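Local coordinates for putative polyketide synthase (Brevibacillus brevis, PDB 5HU7), which probably catalyses the dehydration of beta-hydroxyacyl intermediates during polyketide assembly, as the dehydratase domain of a trans-AT polyketide synthase, at residues Leu109-Tyr114 and Gly130-Thr135. Sequence-based numbering, arbitrary orientation.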
# COMPACT_ATOMS: atom_id res chain seq x y z
N LEU A 109 -12.92 -14.65 3.91
CA LEU A 109 -12.71 -13.25 4.22
C LEU A 109 -13.95 -12.50 3.89
O LEU A 109 -14.68 -12.89 3.01
CB LEU A 109 -11.63 -12.68 3.32
CG LEU A 109 -10.29 -13.29 3.43
CD1 LEU A 109 -9.48 -13.02 2.19
CD2 LEU A 109 -9.59 -12.82 4.70
N ALA A 110 -14.13 -11.34 4.53
CA ALA A 110 -15.21 -10.43 4.22
C ALA A 110 -14.62 -9.17 3.63
O ALA A 110 -13.50 -8.78 3.95
CB ALA A 110 -15.99 -10.11 5.48
N TYR A 111 -15.35 -8.54 2.73
CA TYR A 111 -14.89 -7.26 2.20
C TYR A 111 -15.99 -6.23 2.24
O TYR A 111 -17.17 -6.58 2.24
CB TYR A 111 -14.30 -7.37 0.79
CG TYR A 111 -15.32 -7.50 -0.32
CD1 TYR A 111 -15.91 -6.38 -0.87
CD2 TYR A 111 -15.69 -8.74 -0.80
CE1 TYR A 111 -16.95 -6.50 -1.80
CE2 TYR A 111 -16.70 -8.87 -1.76
CZ TYR A 111 -17.30 -7.75 -2.28
OH TYR A 111 -18.28 -7.91 -3.22
N LYS A 112 -15.60 -4.96 2.27
CA LYS A 112 -16.53 -3.84 2.21
C LYS A 112 -15.95 -2.76 1.37
O LYS A 112 -14.82 -2.36 1.61
CB LYS A 112 -16.83 -3.23 3.57
CG LYS A 112 -17.57 -4.12 4.51
CD LYS A 112 -18.33 -3.29 5.57
CE LYS A 112 -17.87 -3.52 6.98
NZ LYS A 112 -18.43 -4.74 7.55
N ILE A 113 -16.74 -2.20 0.48
CA ILE A 113 -16.36 -1.07 -0.34
C ILE A 113 -17.12 0.07 0.28
O ILE A 113 -18.33 -0.03 0.44
CB ILE A 113 -16.65 -1.26 -1.84
CG1 ILE A 113 -15.77 -2.39 -2.41
CG2 ILE A 113 -16.42 0.03 -2.61
CD1 ILE A 113 -16.17 -2.94 -3.85
N TYR A 114 -16.44 1.12 0.68
CA TYR A 114 -17.11 2.21 1.38
C TYR A 114 -16.42 3.53 1.14
O TYR A 114 -15.27 3.56 0.73
CB TYR A 114 -17.17 1.87 2.90
CG TYR A 114 -15.83 1.86 3.59
CD1 TYR A 114 -15.08 0.70 3.71
CD2 TYR A 114 -15.33 3.01 4.19
CE1 TYR A 114 -13.84 0.70 4.35
CE2 TYR A 114 -14.11 3.01 4.86
CZ TYR A 114 -13.36 1.86 4.94
OH TYR A 114 -12.14 1.89 5.57
N GLY A 130 -19.29 -8.45 0.56
CA GLY A 130 -19.38 -9.84 0.19
C GLY A 130 -18.32 -10.68 0.85
O GLY A 130 -17.47 -10.16 1.56
N MET A 131 -18.41 -11.99 0.66
CA MET A 131 -17.47 -12.96 1.21
C MET A 131 -16.60 -13.48 0.11
O MET A 131 -17.07 -13.57 -1.02
CB MET A 131 -18.21 -14.12 1.86
CG MET A 131 -19.21 -13.70 2.93
SD MET A 131 -18.39 -13.05 4.39
CE MET A 131 -19.35 -11.56 4.69
N VAL A 132 -15.35 -13.84 0.44
CA VAL A 132 -14.40 -14.42 -0.52
C VAL A 132 -13.66 -15.63 0.01
O VAL A 132 -13.22 -15.62 1.15
CB VAL A 132 -13.42 -13.35 -1.04
CG1 VAL A 132 -12.38 -13.98 -1.99
CG2 VAL A 132 -14.19 -12.25 -1.74
N GLU A 133 -13.49 -16.67 -0.85
CA GLU A 133 -12.69 -17.87 -0.59
C GLU A 133 -11.70 -18.08 -1.71
O GLU A 133 -11.98 -17.80 -2.88
CB GLU A 133 -13.53 -19.13 -0.49
CG GLU A 133 -14.61 -19.08 0.57
CD GLU A 133 -15.64 -20.16 0.37
OE1 GLU A 133 -15.59 -21.20 1.08
OE2 GLU A 133 -16.46 -20.01 -0.57
N PHE A 134 -10.57 -18.62 -1.34
CA PHE A 134 -9.48 -19.05 -2.20
C PHE A 134 -9.58 -20.52 -2.28
O PHE A 134 -9.61 -21.18 -1.25
CB PHE A 134 -8.14 -18.68 -1.59
CG PHE A 134 -7.99 -17.19 -1.49
CD1 PHE A 134 -7.84 -16.41 -2.64
CD2 PHE A 134 -7.94 -16.57 -0.27
CE1 PHE A 134 -7.69 -15.04 -2.55
CE2 PHE A 134 -7.79 -15.19 -0.17
CZ PHE A 134 -7.68 -14.43 -1.32
N THR A 135 -9.70 -21.05 -3.47
CA THR A 135 -9.87 -22.47 -3.67
C THR A 135 -9.27 -22.91 -4.98
O THR A 135 -9.14 -22.10 -5.89
CB THR A 135 -11.38 -22.79 -3.57
OG1 THR A 135 -11.57 -24.21 -3.53
CG2 THR A 135 -12.20 -22.16 -4.69
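Leu-109 O takes a hydrogen bond from Val-132 N (2.8 Å) and a weaker CA-H contact from the adjacent Met-131 CA, both from the same side. Leu-109 N returns a nearly straight bond of 2.9 Å to Val-132 O, which closes an antiparallel hydrogen-bonded pair. Tyr-111 and Gly-130 form the next such pair. Tyr-111 N binds Gly-130 O at 2.9 Å, while the bond from Gly-130 N to Tyr-111 O is longer, 3.3 Å.

The Tyr-111 ring leans across the strand pair and lies over Gly-130. CG sits between the backbone N and the carbonyl carbon (chi1 77°), and from there the ring reaches the facing strand. Gly-130 N lies under one face, toward the rim, and Tyr-111 CE2 is 3.5 Å from Gly-130 CA. Gly-130 has no side chain, and the ring rests directly on its backbone. Val-132 CG2 meets Tyr-111 CD2 at 3.9 Å. An alanine in place of Tyr-111 would probably open a gap over the Gly-130 backbone and beside Val-132.

Leu-109 CD1 meets Phe-134 CE2 at a slant, 3.6 Å away. Leu-109 also packs on Leu-23 of the second subunit. On the face that carries Ala-110 and Met-131, the bent Met-131 chain brings CE to 3.7 Å from Ala-110 CB.

The two strands form a hairpin of the hotdog fold, flanked by strands 95-105 and 76-84. Tyr-111 and Val-132 pack on helix 52-65 and strand 76-84.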